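Local coordinates for ThermoDBP-single stranded DNA binding protein (Thermoproteus tenax, PDB 3TEK), which binds single-stranded DNA and appears to stand in for the canonical single-stranded DNA-binding protein in the Thermoproteales, at residues 10-16 with 27-33; 22-26 with 123-127; 60-64 with 73-79; 107-111 with 139-143. The contacts are given in a common frame with arbitrary orientation. Numbering follows the deposited sequence.

How the interactions relate
Read from the N terminus, interaction 1 closes first, pairing the two strands of the hairpin 13-20/23-31. Interaction 2 returns to strand 23-31 after 96 intervening residues, most of them helical, and lays strand 116-124 beside it; it therefore crosses interaction 1 along the chain, and the two touch where Leu27 CD1 meets Val123 CG2 at 3.9 Å. Within that excursion lies interaction 3, the packing of helix 52-68 on helix 71-79, which touches both earlier contacts. Interaction 4 ties the end of helix 83-108 to the outer strand 131-142, closing a 27-residue loop with strand 116-124 and most of strand 131-142. It crosses interaction 2, yet their centres lie about 32 Å apart, on opposite sides of the chain's centre.

Interaction 1: residues 10-16 with 27-33; sequences RGEVRSE and LIRWNTG
A beta hairpin illustrates how one strand pair can present two differing faces. Strands 13-16 and 27-31 run antiparallel (171°), their axes 4.6 Å apart. Arg14-Arg29 and Glu16-Leu27 are hydrogen-bonded pairs, Val13-Trp30 and Ser15-Ile28 non-hydrogen-bonded. Arg14 N reaches Arg29 O at 2.9 Å and Arg29 N reaches Arg14 O at 2.7 Å; Asn31 N donates to Glu12 O at 2.8 Å. On one face, Val13 (t) sets CG1 3.9 Å from Ile28 CG2, and Trp30 (t) meets Phe52 edge-to-face, beneath helix 52-68. On the other, Glu16 (p, t) and Arg29 (m, t, t) form a salt bridge, OE2 to NH2 2.5 Å. Arg14 (m, t, m) lays one guanidinium face over Arg29, CZ to CD 3.8 Å. Asn31 (t) makes an Asx turn, OD1 accepting from Gly33 N at 2.8 Å, while Gly11 CA approaches Asn31 O at 3.2 Å. The chemistry implies a two-sided hairpin: largely apolar groups, with Ser15 hydrogen-bonded to Gln67, face helix 52-68, whereas the other face carries the Glu16-Arg29 salt bridge beside apolar Leu27.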
loop_
_atom_site.group_PDB
_atom_site.type_symbol
_atom_site.label_atom_id
_atom_site.label_comp_id
_atom_site.label_asym_id
_atom_site.label_seq_id
_atom_site.Cartn_x
_atom_site.Cartn_y
_atom_site.Cartn_z
ATOM N N ARG A 10 2.714 10.453 8.927
ATOM C CA ARG A 10 1.671 10.788 7.892
ATOM C C ARG A 10 0.585 9.688 7.771
ATOM O O ARG A 10 -0.260 9.525 8.666
ATOM C CB ARG A 10 2.333 11.066 6.533
ATOM C CG ARG A 10 2.871 12.487 6.365
ATOM C CD ARG A 10 1.748 13.492 6.086
ATOM N NE ARG A 10 2.256 14.843 5.814
ATOM C CZ ARG A 10 2.514 15.776 6.735
ATOM N NH1 ARG A 10 2.318 15.542 8.032
ATOM N NH2 ARG A 10 2.982 16.961 6.354
ATOM N N GLY A 11 0.593 8.941 6.667
ATOM C CA GLY A 11 -0.400 7.888 6.436
ATOM C C GLY A 11 -1.512 8.373 5.500
ATOM O O GLY A 11 -2.713 8.203 5.774
ATOM N N GLU A 12 -1.109 8.967 4.381
ATOM C CA GLU A 12 -2.022 9.724 3.502
ATOM C C GLU A 12 -2.473 8.842 2.331
ATOM O O GLU A 12 -1.677 8.020 1.856
ATOM C CB GLU A 12 -1.308 10.937 2.916
ATOM C CG GLU A 12 -2.153 11.876 2.078
ATOM C CD GLU A 12 -1.311 12.810 1.223
ATOM O OE1 GLU A 12 -0.104 12.529 1.022
ATOM O OE2 GLU A 12 -1.859 13.829 0.747
ATOM N N VAL A 13 -3.722 9.006 1.914
ATOM C CA VAL A 13 -4.255 8.306 0.770
ATOM C C VAL A 13 -4.912 9.308 -0.153
ATOM O O VAL A 13 -5.725 10.109 0.294
ATOM C CB VAL A 13 -5.311 7.259 1.174
ATOM C CG1 VAL A 13 -5.765 6.466 -0.063
ATOM C CG2 VAL A 13 -4.763 6.320 2.234
ATOM N N ARG A 14 -4.531 9.286 -1.427
ATOM C CA ARG A 14 -5.206 10.080 -2.454
ATOM C C ARG A 14 -5.602 9.156 -3.613
ATOM O O ARG A 14 -4.902 8.194 -3.884
ATOM C CB ARG A 14 -4.265 11.170 -2.979
ATOM C CG ARG A 14 -3.744 12.162 -1.942
ATOM C CD ARG A 14 -2.605 13.033 -2.527
ATOM N NE ARG A 14 -1.325 12.306 -2.616
ATOM C CZ ARG A 14 -0.272 12.695 -3.346
ATOM N NH1 ARG A 14 -0.306 13.807 -4.090
ATOM N NH2 ARG A 14 0.827 11.949 -3.349
ATOM N N SER A 15 -6.707 9.470 -4.294
ATOM C CA SER A 15 -7.164 8.681 -5.426
ATOM C C SER A 15 -7.819 9.489 -6.555
ATOM O O SER A 15 -8.208 10.647 -6.400
ATOM C CB SER A 15 -8.128 7.607 -4.946
ATOM O OG SER A 15 -9.300 8.173 -4.402
ATOM N N GLU A 16 -7.920 8.859 -7.710
ATOM C CA GLU A 16 -8.721 9.386 -8.809
ATOM C C GLU A 16 -9.125 8.253 -9.733
ATOM O O GLU A 16 -8.549 7.156 -9.697
ATOM C CB GLU A 16 -7.968 10.468 -9.588
ATOM C CG GLU A 16 -6.667 10.031 -10.247
ATOM C CD GLU A 16 -5.892 11.224 -10.775
ATOM O OE1 GLU A 16 -6.300 11.799 -11.807
ATOM O OE2 GLU A 16 -4.886 11.600 -10.137
ATOM N N LEU A 27 -6.840 4.856 -9.482
ATOM C CA LEU A 27 -5.431 5.149 -9.188
ATOM C C LEU A 27 -5.304 5.590 -7.734
ATOM O O LEU A 27 -5.944 6.550 -7.328
ATOM C CB LEU A 27 -4.906 6.231 -10.122
ATOM C CG LEU A 27 -3.464 6.703 -9.956
ATOM C CD1 LEU A 27 -2.470 5.553 -10.023
ATOM C CD2 LEU A 27 -3.152 7.714 -11.021
ATOM N N ILE A 28 -4.498 4.877 -6.948
ATOM C CA ILE A 28 -4.353 5.191 -5.547
ATOM C C ILE A 28 -2.902 5.572 -5.241
ATOM O O ILE A 28 -1.966 4.835 -5.557
ATOM C CB ILE A 28 -4.748 4.028 -4.665
ATOM C CG1 ILE A 28 -6.189 3.587 -4.959
ATOM C CG2 ILE A 28 -4.584 4.393 -3.192
ATOM C CD1 ILE A 28 -6.619 2.463 -4.099
ATOM N N ARG A 29 -2.742 6.737 -4.622
ATOM C CA ARG A 29 -1.465 7.188 -4.118
ATOM C C ARG A 29 -1.490 6.957 -2.625
ATOM O O ARG A 29 -2.324 7.527 -1.927
ATOM C CB ARG A 29 -1.247 8.671 -4.422
ATOM C CG ARG A 29 -1.153 8.965 -5.914
ATOM C CD ARG A 29 -1.175 10.447 -6.249
ATOM N NE ARG A 29 -1.383 10.611 -7.692
ATOM C CZ ARG A 29 -2.403 11.239 -8.285
ATOM N NH1 ARG A 29 -3.357 11.846 -7.581
ATOM N NH2 ARG A 29 -2.448 11.288 -9.616
ATOM N N TRP A 30 -0.564 6.137 -2.136
ATOM C CA TRP A 30 -0.606 5.681 -0.761
ATOM C C TRP A 30 0.718 5.915 -0.044
ATOM O O TRP A 30 1.754 5.439 -0.483
ATOM C CB TRP A 30 -0.987 4.197 -0.761
ATOM C CG TRP A 30 -0.928 3.504 0.566
ATOM C CD1 TRP A 30 -1.325 3.998 1.767
ATOM C CD2 TRP A 30 -0.445 2.178 0.817
ATOM N NE1 TRP A 30 -1.127 3.070 2.751
ATOM C CE2 TRP A 30 -0.582 1.942 2.202
ATOM C CE3 TRP A 30 0.105 1.181 0.014
ATOM C CZ2 TRP A 30 -0.203 0.739 2.803
ATOM C CZ3 TRP A 30 0.482 -0.017 0.612
ATOM C CH2 TRP A 30 0.319 -0.227 1.996
ATOM N N ASN A 31 0.686 6.682 1.036
ATOM C CA ASN A 31 1.857 6.810 1.908
ATOM C C ASN A 31 1.593 6.055 3.179
ATOM O O ASN A 31 0.593 6.269 3.816
ATOM C CB ASN A 31 2.199 8.274 2.226
ATOM C CG ASN A 31 3.564 8.434 2.976
ATOM O OD1 ASN A 31 4.000 7.547 3.727
ATOM N ND2 ASN A 31 4.228 9.573 2.764
ATOM N N THR A 32 2.521 5.175 3.547
ATOM C CA THR A 32 2.366 4.298 4.704
ATOM C C THR A 32 2.319 5.058 6.003
ATOM O O THR A 32 1.784 4.568 7.005
ATOM C CB THR A 32 3.581 3.348 4.848
ATOM O OG1 THR A 32 4.769 4.120 5.087
ATOM C CG2 THR A 32 3.749 2.504 3.585
ATOM N N GLY A 33 2.941 6.230 5.994
ATOM C CA GLY A 33 3.204 6.958 7.198
ATOM C C GLY A 33 4.525 6.545 7.780
ATOM O O GLY A 33 5.193 5.594 7.317
HETATM O O HOH W 1 -0.383 10.046 -0.857
#

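Interaction 2: residues 22-26 with 123-127; sequences EKKLV and VLDPD
This is an antiparallel strand pairing at one end of the four-stranded sheet, where the second strand, 23-31, meets the third, 116-124; the centre of the contact lies about 17 Å from the centre of the chain. Its register is fixed by one hydrogen-bonded pair, Val26 with Leu124, CA atoms 5.1 Å apart: Val26 N donates to Leu124 O at 3.0 Å, and Leu124 N to Val26 O at 2.8 Å. Val123 CA adds a CA-H...O contact to Val26 O at 3.3 Å. Beyond this pair the chains diverge, with end-to-end directions 135° apart and CA separations growing from 5.0 Å at Leu25-Asp125 to 8.2 Å at Lys23-Asp127. The divergence coincides with an Asx turn in the chain after Leu124: Asp125 (t) turns OD1 onto Asp127 N at 2.8 Å, with Pro126 between them at phi/psi -69/-17. Pro126 CD still lies 3.2 Å from Lys24 O. Val26 and Leu124, both t at chi1, point to the face covered by helix 52-68. Leu25 (m) projects from the other, CB 3.8 Å from Val123 CG1 and CD2 3.7 Å from Asp125 CB. Across the widening gap a water accepts from Lys24 N at 3.1 Å and donates to Asp127 OD2 at 3.1 Å, while Lys23, m at chi1 and chi2, brings CD within 3.5 Å of Asp127 OD2.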
loop_
_atom_site.group_PDB
_atom_site.type_symbol
_atom_site.label_atom_id
_atom_site.label_comp_id
_atom_site.label_asym_id
_atom_site.label_seq_id
_atom_site.Cartn_x
_atom_site.Cartn_y
_atom_site.Cartn_z
ATOM N N GLU A 22 -14.948 1.152 -21.288
ATOM C CA GLU A 22 -16.079 1.418 -20.393
ATOM C C GLU A 22 -15.756 1.183 -18.924
ATOM O O GLU A 22 -16.605 1.378 -18.068
ATOM C CB GLU A 22 -17.290 0.582 -20.811
ATOM C CG GLU A 22 -17.798 0.971 -22.186
ATOM C CD GLU A 22 -19.209 0.496 -22.480
ATOM O OE1 GLU A 22 -19.809 -0.218 -21.647
ATOM O OE2 GLU A 22 -19.721 0.855 -23.557
ATOM N N LYS A 23 -14.525 0.780 -18.640
ATOM C CA LYS A 23 -14.159 0.398 -17.296
ATOM C C LYS A 23 -13.540 1.592 -16.570
ATOM O O LYS A 23 -12.777 2.359 -17.144
ATOM C CB LYS A 23 -13.192 -0.794 -17.308
ATOM C CG LYS A 23 -13.590 -1.984 -18.242
ATOM C CD LYS A 23 -14.593 -3.000 -17.596
ATOM C CE LYS A 23 -14.783 -4.301 -18.434
ATOM N NZ LYS A 23 -15.275 -4.020 -19.809
ATOM N N LYS A 24 -13.905 1.772 -15.315
ATOM C CA LYS A 24 -13.278 2.765 -14.488
ATOM C C LYS A 24 -12.325 2.040 -13.538
ATOM O O LYS A 24 -12.708 1.074 -12.904
ATOM C CB LYS A 24 -14.325 3.506 -13.684
ATOM C CG LYS A 24 -15.284 4.286 -14.520
ATOM C CD LYS A 24 -14.698 5.628 -14.913
ATOM C CE LYS A 24 -15.793 6.592 -15.439
ATOM N NZ LYS A 24 -15.910 6.495 -16.911
ATOM N N LEU A 25 -11.090 2.503 -13.450
ATOM C CA LEU A 25 -10.144 1.983 -12.467
ATOM C C LEU A 25 -9.815 3.086 -11.469
ATOM O O LEU A 25 -10.055 4.263 -11.735
ATOM C CB LEU A 25 -8.883 1.447 -13.143
ATOM C CG LEU A 25 -9.206 0.324 -14.147
ATOM C CD1 LEU A 25 -9.043 0.836 -15.525
ATOM C CD2 LEU A 25 -8.280 -0.867 -13.956
ATOM N N VAL A 26 -9.246 2.687 -10.340
ATOM C CA VAL A 26 -8.899 3.620 -9.288
ATOM C C VAL A 26 -7.393 3.685 -9.161
ATOM O O VAL A 26 -6.745 2.691 -8.811
ATOM C CB VAL A 26 -9.540 3.236 -7.943
ATOM C CG1 VAL A 26 -9.287 4.341 -6.896
ATOM C CG2 VAL A 26 -11.073 2.994 -8.105
ATOM N N VAL A 123 -2.958 0.758 -8.912
ATOM C CA VAL A 123 -4.206 0.845 -9.717
ATOM C C VAL A 123 -5.086 -0.363 -9.345
ATOM O O VAL A 123 -4.655 -1.518 -9.438
ATOM C CB VAL A 123 -3.914 0.858 -11.242
ATOM C CG1 VAL A 123 -5.240 0.843 -12.103
ATOM C CG2 VAL A 123 -3.082 2.081 -11.619
ATOM N N LEU A 124 -6.283 -0.093 -8.861
ATOM C CA LEU A 124 -7.221 -1.151 -8.528
ATOM C C LEU A 124 -8.235 -1.267 -9.641
ATOM O O LEU A 124 -8.870 -0.277 -9.995
ATOM C CB LEU A 124 -7.938 -0.861 -7.219
ATOM C CG LEU A 124 -9.149 -1.753 -6.838
ATOM C CD1 LEU A 124 -8.723 -3.184 -6.522
ATOM C CD2 LEU A 124 -9.886 -1.140 -5.667
ATOM N N ASP A 125 -8.422 -2.485 -10.149
ATOM C CA ASP A 125 -9.571 -2.780 -11.015
ATOM C C ASP A 125 -10.740 -3.177 -10.103
ATOM O O ASP A 125 -10.735 -4.266 -9.546
ATOM C CB ASP A 125 -9.224 -3.922 -12.002
ATOM C CG ASP A 125 -10.353 -4.222 -12.978
ATOM O OD1 ASP A 125 -11.544 -3.974 -12.648
ATOM O OD2 ASP A 125 -10.066 -4.722 -14.080
ATOM N N PRO A 126 -11.735 -2.287 -9.921
ATOM C CA PRO A 126 -12.796 -2.627 -8.978
ATOM C C PRO A 126 -13.695 -3.778 -9.458
ATOM O O PRO A 126 -14.428 -4.350 -8.649
ATOM C CB PRO A 126 -13.577 -1.308 -8.833
ATOM C CG PRO A 126 -13.427 -0.658 -10.155
ATOM C CD PRO A 126 -12.024 -1.034 -10.642
ATOM N N ASP A 127 -13.657 -4.101 -10.753
ATOM C CA ASP A 127 -14.437 -5.241 -11.292
ATOM C C ASP A 127 -13.898 -6.577 -10.814
ATOM O O ASP A 127 -14.648 -7.432 -10.356
ATOM C CB ASP A 127 -14.454 -5.227 -12.822
ATOM C CG ASP A 127 -15.133 -3.999 -13.371
ATOM O OD1 ASP A 127 -16.321 -3.808 -13.022
ATOM O OD2 ASP A 127 -14.491 -3.230 -14.127
HETATM O O HOH W 2 -15.269 -0.311 -13.490
#

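Interaction 3: residues 60-64 with 73-79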
loop_
_atom_site.group_PDB
_atom_site.type_symbol
_atom_site.label_atom_id
_atom_site.label_comp_id
_atom_site.label_asym_id
_atom_site.label_seq_id
_atom_site.Cartn_x
_atom_site.Cartn_y
_atom_site.Cartn_z
ATOM N N VAL A 60 -7.765 1.170 0.270
ATOM C CA VAL A 60 -8.649 0.747 -0.827
ATOM C C VAL A 60 -10.093 1.130 -0.558
ATOM O O VAL A 60 -10.764 1.681 -1.432
ATOM C CB VAL A 60 -8.472 -0.746 -1.084
ATOM C CG1 VAL A 60 -9.498 -1.272 -2.044
ATOM C CG2 VAL A 60 -6.998 -0.987 -1.567
ATOM N N ALA A 61 -10.579 0.829 0.633
ATOM C CA ALA A 61 -11.995 1.051 0.982
ATOM C C ALA A 61 -12.271 2.533 0.929
ATOM O O ALA A 61 -13.275 2.950 0.356
ATOM C CB ALA A 61 -12.305 0.517 2.376
ATOM N N GLY A 62 -11.361 3.319 1.516
ATOM C CA GLY A 62 -11.447 4.775 1.502
ATOM C C GLY A 62 -11.476 5.347 0.094
ATOM O O GLY A 62 -12.297 6.200 -0.200
ATOM N N SER A 63 -10.587 4.871 -0.780
ATOM C CA SER A 63 -10.586 5.332 -2.174
ATOM C C SER A 63 -11.890 4.943 -2.909
ATOM O O SER A 63 -12.398 5.716 -3.709
ATOM C CB SER A 63 -9.373 4.820 -2.934
ATOM O OG SER A 63 -8.158 5.217 -2.289
ATOM N N LEU A 64 -12.424 3.764 -2.636
ATOM C CA LEU A 64 -13.650 3.361 -3.291
ATOM C C LEU A 64 -14.839 4.257 -2.901
ATOM O O LEU A 64 -15.640 4.634 -3.747
ATOM C CB LEU A 64 -13.951 1.882 -3.033
ATOM C CG LEU A 64 -13.084 0.895 -3.836
ATOM C CD1 LEU A 64 -13.165 -0.465 -3.244
ATOM C CD2 LEU A 64 -13.447 0.853 -5.334
ATOM N N GLU A 73 -18.618 1.215 -0.677
ATOM C CA GLU A 73 -18.548 0.196 0.363
ATOM C C GLU A 73 -19.052 -1.193 -0.108
ATOM O O GLU A 73 -18.517 -2.210 0.298
ATOM C CB GLU A 73 -19.278 0.673 1.633
ATOM C CG GLU A 73 -18.947 -0.141 2.908
ATOM C CD GLU A 73 -17.453 -0.124 3.317
ATOM O OE1 GLU A 73 -16.686 0.758 2.863
ATOM O OE2 GLU A 73 -17.048 -1.008 4.110
ATOM N N ASN A 74 -20.063 -1.230 -0.974
ATOM C CA ASN A 74 -20.521 -2.497 -1.571
ATOM C C ASN A 74 -19.460 -3.128 -2.469
ATOM O O ASN A 74 -19.307 -4.335 -2.489
ATOM C CB ASN A 74 -21.803 -2.280 -2.364
ATOM C CG ASN A 74 -22.963 -1.929 -1.469
ATOM O OD1 ASN A 74 -23.150 -2.539 -0.432
ATOM N ND2 ASN A 74 -23.742 -0.956 -1.863
ATOM N N ILE A 75 -18.757 -2.284 -3.221
ATOM C CA ILE A 75 -17.712 -2.742 -4.126
ATOM C C ILE A 75 -16.653 -3.361 -3.247
ATOM O O ILE A 75 -16.230 -4.485 -3.478
ATOM C CB ILE A 75 -17.089 -1.601 -4.959
ATOM C CG1 ILE A 75 -18.156 -0.859 -5.790
ATOM C CG2 ILE A 75 -16.025 -2.157 -5.902
ATOM C CD1 ILE A 75 -17.629 0.355 -6.608
ATOM N N PHE A 76 -16.254 -2.630 -2.219
ATOM C CA PHE A 76 -15.211 -3.105 -1.317
ATOM C C PHE A 76 -15.552 -4.435 -0.646
ATOM O O PHE A 76 -14.710 -5.345 -0.580
ATOM C CB PHE A 76 -14.881 -2.079 -0.242
ATOM C CG PHE A 76 -13.763 -2.515 0.657
ATOM C CD1 PHE A 76 -12.478 -2.671 0.157
ATOM C CD2 PHE A 76 -14.000 -2.785 1.994
ATOM C CE1 PHE A 76 -11.453 -3.101 0.965
ATOM C CE2 PHE A 76 -12.983 -3.197 2.824
ATOM C CZ PHE A 76 -11.698 -3.359 2.310
ATOM N N ASN A 77 -16.777 -4.525 -0.138
ATOM C CA ASN A 77 -17.238 -5.751 0.523
ATOM C C ASN A 77 -17.229 -6.959 -0.400
ATOM O O ASN A 77 -16.884 -8.048 0.023
ATOM C CB ASN A 77 -18.624 -5.544 1.160
ATOM C CG ASN A 77 -18.545 -4.785 2.466
ATOM O OD1 ASN A 77 -17.498 -4.769 3.113
ATOM N ND2 ASN A 77 -19.645 -4.135 2.856
ATOM N N ARG A 78 -17.569 -6.751 -1.669
ATOM C CA ARG A 78 -17.445 -7.815 -2.646
ATOM C C ARG A 78 -15.983 -8.233 -2.880
ATOM O O ARG A 78 -15.656 -9.412 -2.803
ATOM C CB ARG A 78 -18.045 -7.401 -3.968
ATOM C CG ARG A 78 -17.835 -8.439 -5.052
ATOM C CD ARG A 78 -18.684 -8.123 -6.236
ATOM N NE ARG A 78 -18.354 -6.820 -6.790
ATOM C CZ ARG A 78 -17.317 -6.565 -7.595
ATOM N NH1 ARG A 78 -16.454 -7.526 -7.942
ATOM N NH2 ARG A 78 -17.129 -5.327 -8.046
ATOM N N ILE A 79 -15.112 -7.279 -3.187
ATOM C CA ILE A 79 -13.767 -7.640 -3.608
ATOM C C ILE A 79 -12.877 -8.076 -2.469
ATOM O O ILE A 79 -11.929 -8.862 -2.679
ATOM C CB ILE A 79 -13.068 -6.513 -4.414
ATOM C CG1 ILE A 79 -12.753 -5.305 -3.545
ATOM C CG2 ILE A 79 -13.912 -6.100 -5.571
ATOM C CD1 ILE A 79 -11.847 -4.310 -4.244
#
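Phe76 spreads its ring over the methyl of Ala61, a CH-pi contact in which Ala61 CB stands 3.6 Å from the ring centroid and only 5° off the normal. The small residue permits the approach: Ala61 and Phe76 are the closest pair of backbones, CA to CA 5.7 Å, although the axes of segments 60-64 and 73-79 stay 8.8 Å apart at their nearest and run at 146° to one another. Other neighbours border the same ring. Leu64 CD1 comes to its edge and lies 3.8 Å from Phe76 CB, while Val60 CG1 is 4.0 Å from Phe76 CD1. Leu64 spans two successive turns of the facing helix, its CD2 4.0 Å from Ile75 CG2 and its CD1 4.2 Å from Ile79 CD1. This is packing in a helical hairpin, helix 52-68 followed after a short turn by helix 71-79. Leu124 of strand 116-124 touches Val60, Leu64 and Ile79, joining the helix pair to the sheet. No hydrogen bond crosses between the two segments, so apolar burial accounts for their contact, with Leu64, Phe76 and Ala61 the main contributors and the Glu73-Arg65 salt bridge a polar link between the helices beside it.

Interaction 4: residues 107-111 with 139-143; sequences RYNLE and QLIYW
Helix 83-108 ends at Tyr108, and what follows shows how a helix terminus can be seated on a strand without direct hydrogen bonds between them. Tyr108, at phi/psi -108/6 and with chi1 m, has its CA-CB bond directed toward strand 139-142, which brings the ring against Leu140 and Tyr142. Tyr108 CD1 lies 3.3 Å from Tyr142 CE2, the ring centroids are 4.6 Å apart and the planes meet obliquely at 35°. Tyr108 CB also sits over the face of the Tyr142 ring, 4.0 Å from its centroid, while Tyr108 CD2 contacts Leu140 CD2 at 3.6 Å. A water joins the two segments, 3.0 Å from Tyr108 OH and accepting from Leu140 N at 3.1 Å. Asn109 then leaves helical geometry with positive phi (55/46), turning the chain out of the helix. Leu110, extended at -73/150 and in the m, t rotamer, brings CD1 to 4.0 Å from Leu140 CD2 and CD2 to 3.8 Å from Tyr142 CD1. Leu140 (t, p) and Tyr142 (p) both point toward this segment, two residues apart on one face of the strand; Leu140 also touches Trp99 of the helix. This is a helix end packed on an antiparallel sheet, against strand 131-142, outermost within this chain.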
loop_
_atom_site.group_PDB
_atom_site.type_symbol
_atom_site.label_atom_id
_atom_site.label_comp_id
_atom_site.label_asym_id
_atom_site.label_seq_id
_atom_site.Cartn_x
_atom_site.Cartn_y
_atom_site.Cartn_z
ATOM N N ARG A 107 20.802 0.242 -0.293
ATOM C CA ARG A 107 20.967 1.530 -0.951
ATOM C C ARG A 107 21.210 2.663 0.030
ATOM O O ARG A 107 22.048 3.525 -0.203
ATOM C CB ARG A 107 19.747 1.879 -1.810
ATOM C CG ARG A 107 19.702 3.311 -2.352
ATOM C CD ARG A 107 20.856 3.614 -3.292
ATOM N NE ARG A 107 20.809 4.980 -3.839
ATOM C CZ ARG A 107 21.322 6.074 -3.261
ATOM N NH1 ARG A 107 21.943 6.012 -2.076
ATOM N NH2 ARG A 107 21.218 7.252 -3.871
ATOM N N TYR A 108 20.468 2.661 1.120
ATOM C CA TYR A 108 20.496 3.787 2.034
ATOM C C TYR A 108 21.209 3.475 3.331
ATOM O O TYR A 108 21.217 4.306 4.227
ATOM C CB TYR A 108 19.087 4.263 2.318
ATOM C CG TYR A 108 18.385 4.791 1.090
ATOM C CD1 TYR A 108 18.891 5.892 0.400
ATOM C CD2 TYR A 108 17.231 4.192 0.612
ATOM C CE1 TYR A 108 18.260 6.386 -0.724
ATOM C CE2 TYR A 108 16.581 4.680 -0.526
ATOM C CZ TYR A 108 17.107 5.771 -1.189
ATOM O OH TYR A 108 16.459 6.273 -2.294
ATOM N N ASN A 109 21.816 2.296 3.414
ATOM C CA ASN A 109 22.511 1.834 4.628
ATOM C C ASN A 109 21.609 1.873 5.856
ATOM O O ASN A 109 22.025 2.334 6.922
ATOM C CB ASN A 109 23.781 2.646 4.882
ATOM C CG ASN A 109 24.751 2.556 3.736
ATOM O OD1 ASN A 109 25.373 1.518 3.515
ATOM N ND2 ASN A 109 24.880 3.640 2.982
ATOM N N LEU A 110 20.379 1.373 5.697
ATOM C CA LEU A 110 19.413 1.386 6.796
ATOM C C LEU A 110 19.828 0.343 7.818
ATOM O O LEU A 110 20.414 -0.684 7.457
ATOM C CB LEU A 110 17.979 1.104 6.304
ATOM C CG LEU A 110 17.443 2.050 5.247
ATOM C CD1 LEU A 110 16.022 1.638 4.842
ATOM C CD2 LEU A 110 17.493 3.475 5.757
ATOM N N GLU A 111 19.506 0.605 9.081
ATOM C CA GLU A 111 19.800 -0.319 10.172
ATOM C C GLU A 111 18.521 -0.696 10.939
ATOM O O GLU A 111 17.495 0.002 10.860
ATOM C CB GLU A 111 20.846 0.304 11.099
ATOM C CG GLU A 111 22.113 0.743 10.333
ATOM C CD GLU A 111 23.316 1.032 11.225
ATOM O OE1 GLU A 111 23.213 1.923 12.097
ATOM O OE2 GLU A 111 24.370 0.381 11.031
ATOM N N GLN A 139 8.729 5.358 -3.556
ATOM C CA GLN A 139 9.822 6.148 -2.950
ATOM C C GLN A 139 9.873 6.027 -1.451
ATOM O O GLN A 139 8.861 5.800 -0.797
ATOM C CB GLN A 139 9.692 7.615 -3.324
ATOM C CG GLN A 139 10.312 7.922 -4.689
ATOM C CD GLN A 139 9.504 8.900 -5.467
ATOM O OE1 GLN A 139 9.129 9.949 -4.943
ATOM N NE2 GLN A 139 9.206 8.565 -6.734
ATOM N N LEU A 140 11.086 6.159 -0.932
ATOM C CA LEU A 140 11.352 6.069 0.484
ATOM C C LEU A 140 11.863 7.389 1.001
ATOM O O LEU A 140 12.775 8.008 0.419
ATOM C CB LEU A 140 12.424 5.026 0.747
ATOM C CG LEU A 140 12.651 4.684 2.210
ATOM C CD1 LEU A 140 11.628 3.658 2.651
ATOM C CD2 LEU A 140 14.104 4.204 2.435
ATOM N N ILE A 141 11.281 7.827 2.100
ATOM C CA ILE A 141 11.885 8.866 2.895
ATOM C C ILE A 141 12.269 8.197 4.201
ATOM O O ILE A 141 11.479 7.434 4.759
ATOM C CB ILE A 141 10.934 10.030 3.148
ATOM C CG1 ILE A 141 10.706 10.801 1.847
ATOM C CG2 ILE A 141 11.548 10.996 4.212
ATOM C CD1 ILE A 141 11.920 11.712 1.464
ATOM N N TYR A 142 13.489 8.461 4.663
ATOM C CA TYR A 142 14.042 7.750 5.824
ATOM C C TYR A 142 14.756 8.725 6.758
ATOM O O TYR A 142 15.089 9.826 6.364
ATOM C CB TYR A 142 14.983 6.623 5.376
ATOM C CG TYR A 142 16.222 7.076 4.642
ATOM C CD1 TYR A 142 17.442 7.207 5.308
ATOM C CD2 TYR A 142 16.187 7.367 3.282
ATOM C CE1 TYR A 142 18.586 7.622 4.627
ATOM C CE2 TYR A 142 17.340 7.783 2.590
ATOM C CZ TYR A 142 18.529 7.906 3.274
ATOM O OH TYR A 142 19.662 8.307 2.616
ATOM N N TRP A 143 14.961 8.315 7.999
ATOM C CA TRP A 143 15.535 9.197 9.012
ATOM C C TRP A 143 17.005 8.821 9.265
ATOM O O TRP A 143 17.327 7.661 9.413
ATOM C CB TRP A 143 14.711 9.135 10.281
ATOM C CG TRP A 143 13.524 10.105 10.294
ATOM C CD1 TRP A 143 13.408 11.246 11.041
ATOM C CD2 TRP A 143 12.305 9.999 9.545
ATOM N NE1 TRP A 143 12.195 11.861 10.802
ATOM C CE2 TRP A 143 11.501 11.119 9.886
ATOM C CE3 TRP A 143 11.809 9.068 8.640
ATOM C CZ2 TRP A 143 10.236 11.338 9.328
ATOM C CZ3 TRP A 143 10.544 9.287 8.083
ATOM C CH2 TRP A 143 9.773 10.415 8.442
HETATM O O HOH W 3 13.521 5.598 -2.734
#